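Local coordinates for putative metal-dependent isothiocyanate hydrolase SaxA (Pectobacterium carotovorum, PDB 6BRM), which probably hydrolyses isothiocyanates, as a two-zinc enzyme of the metallo-beta-lactamase superfamily found in gut-associated and plant-pathogenic bacteria, at residues L11-D23 / L149-I161. Numbering follows the deposited sequence.
Sequences LVLQYAGKKFLID and LVFTHHDEKTIYI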
loop_
_atom_site.group_PDB
_atom_site.type_symbol
_atom_site.label_atom_id
_atom_site.label_comp_id
_atom_site.label_asym_id
_atom_site.label_seq_id
_atom_site.Cartn_x
_atom_site.Cartn_y
_atom_site.Cartn_z
ATOM N N LEU B 11 -22.978 -5.939 -7.439
ATOM C CA LEU B 11 -23.117 -7.378 -7.644
ATOM C C LEU B 11 -23.688 -8.047 -6.402
ATOM O O LEU B 11 -23.507 -7.547 -5.287
ATOM C CB LEU B 11 -21.770 -8.004 -8.027
ATOM C CG LEU B 11 -20.494 -7.570 -7.290
ATOM C CD1 LEU B 11 -20.234 -8.436 -6.068
ATOM C CD2 LEU B 11 -19.296 -7.619 -8.228
ATOM N N VAL B 12 -24.401 -9.157 -6.607
ATOM C CA VAL B 12 -24.872 -9.997 -5.502
ATOM C C VAL B 12 -24.114 -11.319 -5.518
ATOM O O VAL B 12 -23.866 -11.889 -6.584
ATOM C CB VAL B 12 -26.412 -10.210 -5.482
ATOM C CG1 VAL B 12 -27.119 -8.875 -5.309
ATOM C CG2 VAL B 12 -26.930 -10.913 -6.730
ATOM N N LEU B 13 -23.747 -11.779 -4.323
ATOM C CA LEU B 13 -22.842 -12.909 -4.133
ATOM C C LEU B 13 -23.441 -13.870 -3.119
ATOM O O LEU B 13 -23.480 -13.563 -1.924
ATOM C CB LEU B 13 -21.486 -12.393 -3.637
ATOM C CG LEU B 13 -20.429 -13.390 -3.150
ATOM C CD1 LEU B 13 -20.213 -14.523 -4.146
ATOM C CD2 LEU B 13 -19.120 -12.662 -2.871
ATOM N N GLN B 14 -23.925 -15.019 -3.598
ATOM C CA GLN B 14 -24.396 -16.087 -2.716
ATOM C C GLN B 14 -23.208 -16.980 -2.344
ATOM O O GLN B 14 -22.720 -17.748 -3.174
ATOM C CB GLN B 14 -25.524 -16.891 -3.369
ATOM C CG GLN B 14 -26.194 -17.876 -2.410
ATOM C CD GLN B 14 -27.672 -18.124 -2.689
ATOM O OE1 GLN B 14 -28.398 -17.240 -3.153
ATOM N NE2 GLN B 14 -28.130 -19.330 -2.377
ATOM N N TYR B 15 -22.745 -16.854 -1.098
ATOM C CA TYR B 15 -21.510 -17.499 -0.629
ATOM C C TYR B 15 -21.732 -18.148 0.741
ATOM O O TYR B 15 -22.088 -17.463 1.707
ATOM C CB TYR B 15 -20.389 -16.453 -0.547
ATOM C CG TYR B 15 -18.988 -17.025 -0.415
ATOM C CD1 TYR B 15 -18.521 -17.515 0.805
ATOM C CD2 TYR B 15 -18.118 -17.053 -1.504
ATOM C CE1 TYR B 15 -17.240 -18.032 0.931
ATOM C CE2 TYR B 15 -16.834 -17.570 -1.385
ATOM C CZ TYR B 15 -16.401 -18.055 -0.162
ATOM O OH TYR B 15 -15.136 -18.571 -0.027
ATOM N N ALA B 16 -21.522 -19.465 0.808
ATOM C CA ALA B 16 -21.621 -20.248 2.050
ATOM C C ALA B 16 -23.001 -20.164 2.715
ATOM O O ALA B 16 -23.117 -20.015 3.937
ATOM C CB ALA B 16 -20.514 -19.845 3.023
ATOM N N GLY B 17 -24.042 -20.274 1.893
ATOM C CA GLY B 17 -25.424 -20.193 2.353
ATOM C C GLY B 17 -25.888 -18.815 2.790
ATOM O O GLY B 17 -26.890 -18.712 3.492
ATOM N N LYS B 18 -25.176 -17.765 2.369
ATOM C CA LYS B 18 -25.497 -16.371 2.719
ATOM C C LYS B 18 -25.424 -15.516 1.462
ATOM O O LYS B 18 -24.582 -15.767 0.601
ATOM C CB LYS B 18 -24.509 -15.815 3.750
ATOM C CG LYS B 18 -24.397 -16.614 5.040
ATOM C CD LYS B 18 -25.690 -16.600 5.848
ATOM C CE LYS B 18 -25.546 -17.337 7.176
ATOM N NZ LYS B 18 -24.938 -18.693 7.045
ATOM N N LYS B 19 -26.301 -14.514 1.365
ATOM C CA LYS B 19 -26.327 -13.578 0.234
ATOM C C LYS B 19 -25.851 -12.189 0.660
ATOM O O LYS B 19 -26.239 -11.694 1.718
ATOM C CB LYS B 19 -27.740 -13.462 -0.330
ATOM C CG LYS B 19 -28.239 -14.708 -1.041
ATOM C CD LYS B 19 -29.531 -14.433 -1.801
ATOM C CE LYS B 19 -29.274 -13.717 -3.122
ATOM N NZ LYS B 19 -30.529 -13.403 -3.860
ATOM N N PHE B 20 -25.018 -11.572 -0.178
ATOM C CA PHE B 20 -24.529 -10.210 0.038
ATOM C C PHE B 20 -24.831 -9.365 -1.187
ATOM O O PHE B 20 -24.927 -9.893 -2.294
ATOM C CB PHE B 20 -23.014 -10.202 0.267
ATOM C CG PHE B 20 -22.555 -11.163 1.322
ATOM C CD1 PHE B 20 -22.757 -10.880 2.669
ATOM C CD2 PHE B 20 -21.931 -12.351 0.974
ATOM C CE1 PHE B 20 -22.339 -11.764 3.651
ATOM C CE2 PHE B 20 -21.510 -13.241 1.950
ATOM C CZ PHE B 20 -21.713 -12.946 3.291
ATOM N N LEU B 21 -24.977 -8.058 -0.974
ATOM C CA LEU B 21 -25.063 -7.075 -2.049
ATOM C C LEU B 21 -23.892 -6.119 -1.867
ATOM O O LEU B 21 -23.890 -5.317 -0.934
ATOM C CB LEU B 21 -26.406 -6.333 -1.987
ATOM C CG LEU B 21 -26.669 -5.131 -2.908
ATOM C CD1 LEU B 21 -26.527 -5.469 -4.384
ATOM C CD2 LEU B 21 -28.056 -4.572 -2.628
ATOM N N ILE B 22 -22.893 -6.219 -2.747
ATOM C CA ILE B 22 -21.685 -5.401 -2.659
ATOM C C ILE B 22 -21.853 -4.154 -3.524
ATOM O O ILE B 22 -22.152 -4.267 -4.713
ATOM C CB ILE B 22 -20.420 -6.190 -3.100
ATOM C CG1 ILE B 22 -20.161 -7.379 -2.151
ATOM C CG2 ILE B 22 -19.194 -5.278 -3.164
ATOM C CD1 ILE B 22 -20.616 -8.720 -2.686
ATOM N N ASP B 23 -21.655 -2.980 -2.917
ATOM C CA ASP B 23 -21.637 -1.685 -3.612
ATOM C C ASP B 23 -22.905 -1.388 -4.437
ATOM O O ASP B 23 -22.856 -1.371 -5.671
ATOM C CB ASP B 23 -20.378 -1.575 -4.484
ATOM C CG ASP B 23 -19.093 -1.619 -3.669
ATOM O OD1 ASP B 23 -19.146 -1.961 -2.468
ATOM O OD2 ASP B 23 -18.025 -1.311 -4.236
ATOM N N LEU B 149 -11.952 -7.133 -0.943
ATOM C CA LEU B 149 -12.620 -8.120 -0.086
ATOM C C LEU B 149 -12.299 -9.531 -0.553
ATOM O O LEU B 149 -12.560 -9.870 -1.707
ATOM C CB LEU B 149 -14.137 -7.944 -0.132
ATOM C CG LEU B 149 -14.736 -6.593 0.234
ATOM C CD1 LEU B 149 -16.200 -6.558 -0.182
ATOM C CD2 LEU B 149 -14.587 -6.328 1.722
ATOM N N VAL B 150 -11.740 -10.342 0.344
ATOM C CA VAL B 150 -11.543 -11.770 0.100
ATOM C C VAL B 150 -12.604 -12.521 0.892
ATOM O O VAL B 150 -12.949 -12.110 1.997
ATOM C CB VAL B 150 -10.128 -12.233 0.514
ATOM C CG1 VAL B 150 -9.950 -13.731 0.291
ATOM C CG2 VAL B 150 -9.065 -11.448 -0.252
ATOM N N PHE B 151 -13.133 -13.600 0.318
ATOM C CA PHE B 151 -14.090 -14.474 1.002
ATOM C C PHE B 151 -13.506 -15.880 1.078
ATOM O O PHE B 151 -13.137 -16.451 0.056
ATOM C CB PHE B 151 -15.423 -14.505 0.257
ATOM C CG PHE B 151 -16.211 -13.234 0.366
ATOM C CD1 PHE B 151 -16.005 -12.194 -0.524
ATOM C CD2 PHE B 151 -17.173 -13.083 1.358
ATOM C CE1 PHE B 151 -16.737 -11.018 -0.426
ATOM C CE2 PHE B 151 -17.908 -11.913 1.467
ATOM C CZ PHE B 151 -17.690 -10.877 0.573
ATOM N N THR B 152 -13.448 -16.432 2.290
ATOM C CA THR B 152 -12.792 -17.713 2.568
ATOM C C THR B 152 -13.772 -18.619 3.310
ATOM O O THR B 152 -14.456 -18.170 4.231
ATOM C CB THR B 152 -11.476 -17.470 3.362
ATOM O OG1 THR B 152 -10.388 -17.343 2.438
ATOM C CG2 THR B 152 -11.142 -18.580 4.351
ATOM N N HIS B 153 -13.836 -19.882 2.884
ATOM C CA HIS B 153 -14.682 -20.918 3.504
ATOM C C HIS B 153 -14.356 -22.270 2.863
ATOM O O HIS B 153 -14.093 -22.330 1.664
ATOM C CB HIS B 153 -16.173 -20.610 3.292
ATOM C CG HIS B 153 -17.093 -21.344 4.223
ATOM N ND1 HIS B 153 -17.350 -22.692 4.113
ATOM C CD2 HIS B 153 -17.835 -20.908 5.267
ATOM C CE1 HIS B 153 -18.195 -23.060 5.059
ATOM N NE2 HIS B 153 -18.503 -21.995 5.774
ATOM N N HIS B 154 -14.353 -23.343 3.653
ATOM C CA HIS B 154 -14.406 -24.719 3.101
ATOM C C HIS B 154 -15.765 -24.957 2.408
ATOM O O HIS B 154 -16.684 -24.160 2.560
ATOM C CB HIS B 154 -14.111 -25.781 4.182
ATOM C CG HIS B 154 -15.153 -25.893 5.259
ATOM N ND1 HIS B 154 -16.034 -26.951 5.329
ATOM C CD2 HIS B 154 -15.433 -25.101 6.323
ATOM C CE1 HIS B 154 -16.822 -26.799 6.381
ATOM N NE2 HIS B 154 -16.479 -25.683 7.000
ATOM N N ASP B 155 -15.881 -26.021 1.619
ATOM C CA ASP B 155 -17.067 -26.237 0.744
ATOM C C ASP B 155 -17.237 -25.190 -0.380
ATOM O O ASP B 155 -18.230 -25.237 -1.111
ATOM C CB ASP B 155 -18.398 -26.299 1.535
ATOM C CG ASP B 155 -18.318 -27.145 2.794
ATOM O OD1 ASP B 155 -17.340 -27.907 2.964
ATOM O OD2 ASP B 155 -19.256 -27.044 3.613
ATOM N N GLU B 156 -16.277 -24.273 -0.533
ATOM C CA GLU B 156 -16.433 -23.114 -1.413
ATOM C C GLU B 156 -15.054 -22.590 -1.833
ATOM O O GLU B 156 -14.132 -22.541 -1.018
ATOM C CB GLU B 156 -17.228 -22.010 -0.700
ATOM C CG GLU B 156 -18.002 -21.085 -1.631
ATOM C CD GLU B 156 -19.459 -21.486 -1.820
ATOM O OE1 GLU B 156 -19.809 -21.967 -2.917
ATOM O OE2 GLU B 156 -20.260 -21.318 -0.876
ATOM N N LYS B 157 -14.916 -22.209 -3.100
ATOM C CA LYS B 157 -13.664 -21.630 -3.596
ATOM C C LYS B 157 -13.454 -20.229 -3.030
ATOM O O LYS B 157 -14.407 -19.570 -2.595
ATOM C CB LYS B 157 -13.651 -21.575 -5.127
ATOM C CG LYS B 157 -13.672 -22.940 -5.796
ATOM C CD LYS B 157 -13.499 -22.821 -7.300
ATOM C CE LYS B 157 -13.108 -24.147 -7.928
ATOM N NZ LYS B 157 -12.800 -23.986 -9.378
ATOM N N THR B 158 -12.200 -19.786 -3.043
ATOM C CA THR B 158 -11.816 -18.480 -2.515
ATOM C C THR B 158 -12.012 -17.421 -3.595
ATOM O O THR B 158 -11.515 -17.582 -4.713
ATOM C CB THR B 158 -10.340 -18.486 -2.059
ATOM O OG1 THR B 158 -10.122 -19.575 -1.150
ATOM C CG2 THR B 158 -9.972 -17.175 -1.369
ATOM N N ILE B 159 -12.717 -16.339 -3.260
ATOM C CA ILE B 159 -12.971 -15.236 -4.209
ATOM C C ILE B 159 -12.402 -13.931 -3.654
ATOM O O ILE B 159 -12.523 -13.659 -2.463
ATOM C CB ILE B 159 -14.475 -15.070 -4.586
ATOM C CG1 ILE B 159 -14.664 -13.850 -5.504
ATOM C CG2 ILE B 159 -15.354 -14.919 -3.356
ATOM C CD1 ILE B 159 -15.978 -13.788 -6.257
ATOM N N TYR B 160 -11.795 -13.139 -4.541
ATOM C CA TYR B 160 -11.208 -11.839 -4.203
ATOM C C TYR B 160 -11.826 -10.739 -5.063
ATOM O O TYR B 160 -11.594 -10.696 -6.266
ATOM C CB TYR B 160 -9.685 -11.896 -4.414
ATOM C CG TYR B 160 -8.906 -10.605 -4.182
ATOM C CD1 TYR B 160 -9.313 -9.655 -3.241
ATOM C CD2 TYR B 160 -7.729 -10.359 -4.883
ATOM C CE1 TYR B 160 -8.584 -8.490 -3.027
ATOM C CE2 TYR B 160 -6.993 -9.202 -4.672
ATOM C CZ TYR B 160 -7.423 -8.272 -3.744
ATOM O OH TYR B 160 -6.698 -7.122 -3.539
ATOM N N ILE B 161 -12.629 -9.871 -4.447
ATOM C CA ILE B 161 -13.095 -8.643 -5.093
ATOM C C ILE B 161 -12.066 -7.552 -4.802
ATOM O O ILE B 161 -12.006 -7.042 -3.682
ATOM C CB ILE B 161 -14.502 -8.221 -4.602
ATOM C CG1 ILE B 161 -15.557 -9.253 -5.047
ATOM C CG2 ILE B 161 -14.868 -6.824 -5.112
ATOM C CD1 ILE B 161 -16.035 -10.176 -3.950
#
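Two beta-hairpins, one from each sheet of the metallo-beta-lactamase sandwich, face each other here, and Tyr-15 reaches across from 11-23 into the turn end of 149-161. Its ring is clamped on both faces: Phe-151 CB sits over one, 3.8 Å from the centroid of the Tyr-15 ring, and Glu-156 CG over the opposite one, both as CH-pi contacts. The side chain extends anti to its own backbone N (chi1 -165°), which carries the hydroxyl to the backbone of the other hairpin. There Tyr-15 OH lies 2.9 Å from both Lys-157 O and Phe-151 O. Ile-159 CG2 approaches the ring obliquely, 3.6 Å from Tyr-15 CE2.

Past the tyrosine, Glu-156 bends at its CB-CG bond and turns its carboxylate back to the first hairpin. Ala-16 N donates to Glu-156 OE2 at 2.8 Å, arriving on the anti side and about 30° out of the carboxylate plane, while OE1 is held by Met-1 N. Ala-16 CB in turn lies over a face of the His-153 imidazole, 3.7 Å from His-153 CD2.

Deeper in, the contact is wholly apolar. Leu-13 CD2 points onto a face of the Phe-151 ring, 3.8 Å from Phe-151 CE1, and also meets Ile-161 CD1. The Phe-20 and Phe-151 rings meet obliquely, planes 36° apart, with Ile-64 of strand 62-64 touching both. Ile-22 and Leu-149 continue this layer toward the zinc-site end, where the side chain of the zinc ligand His-72 is about 7 Å from that of Ile-22. This apolar filling between two facing sheets is characteristic of the alpha-beta/beta-alpha fold of metallo-beta-lactamases.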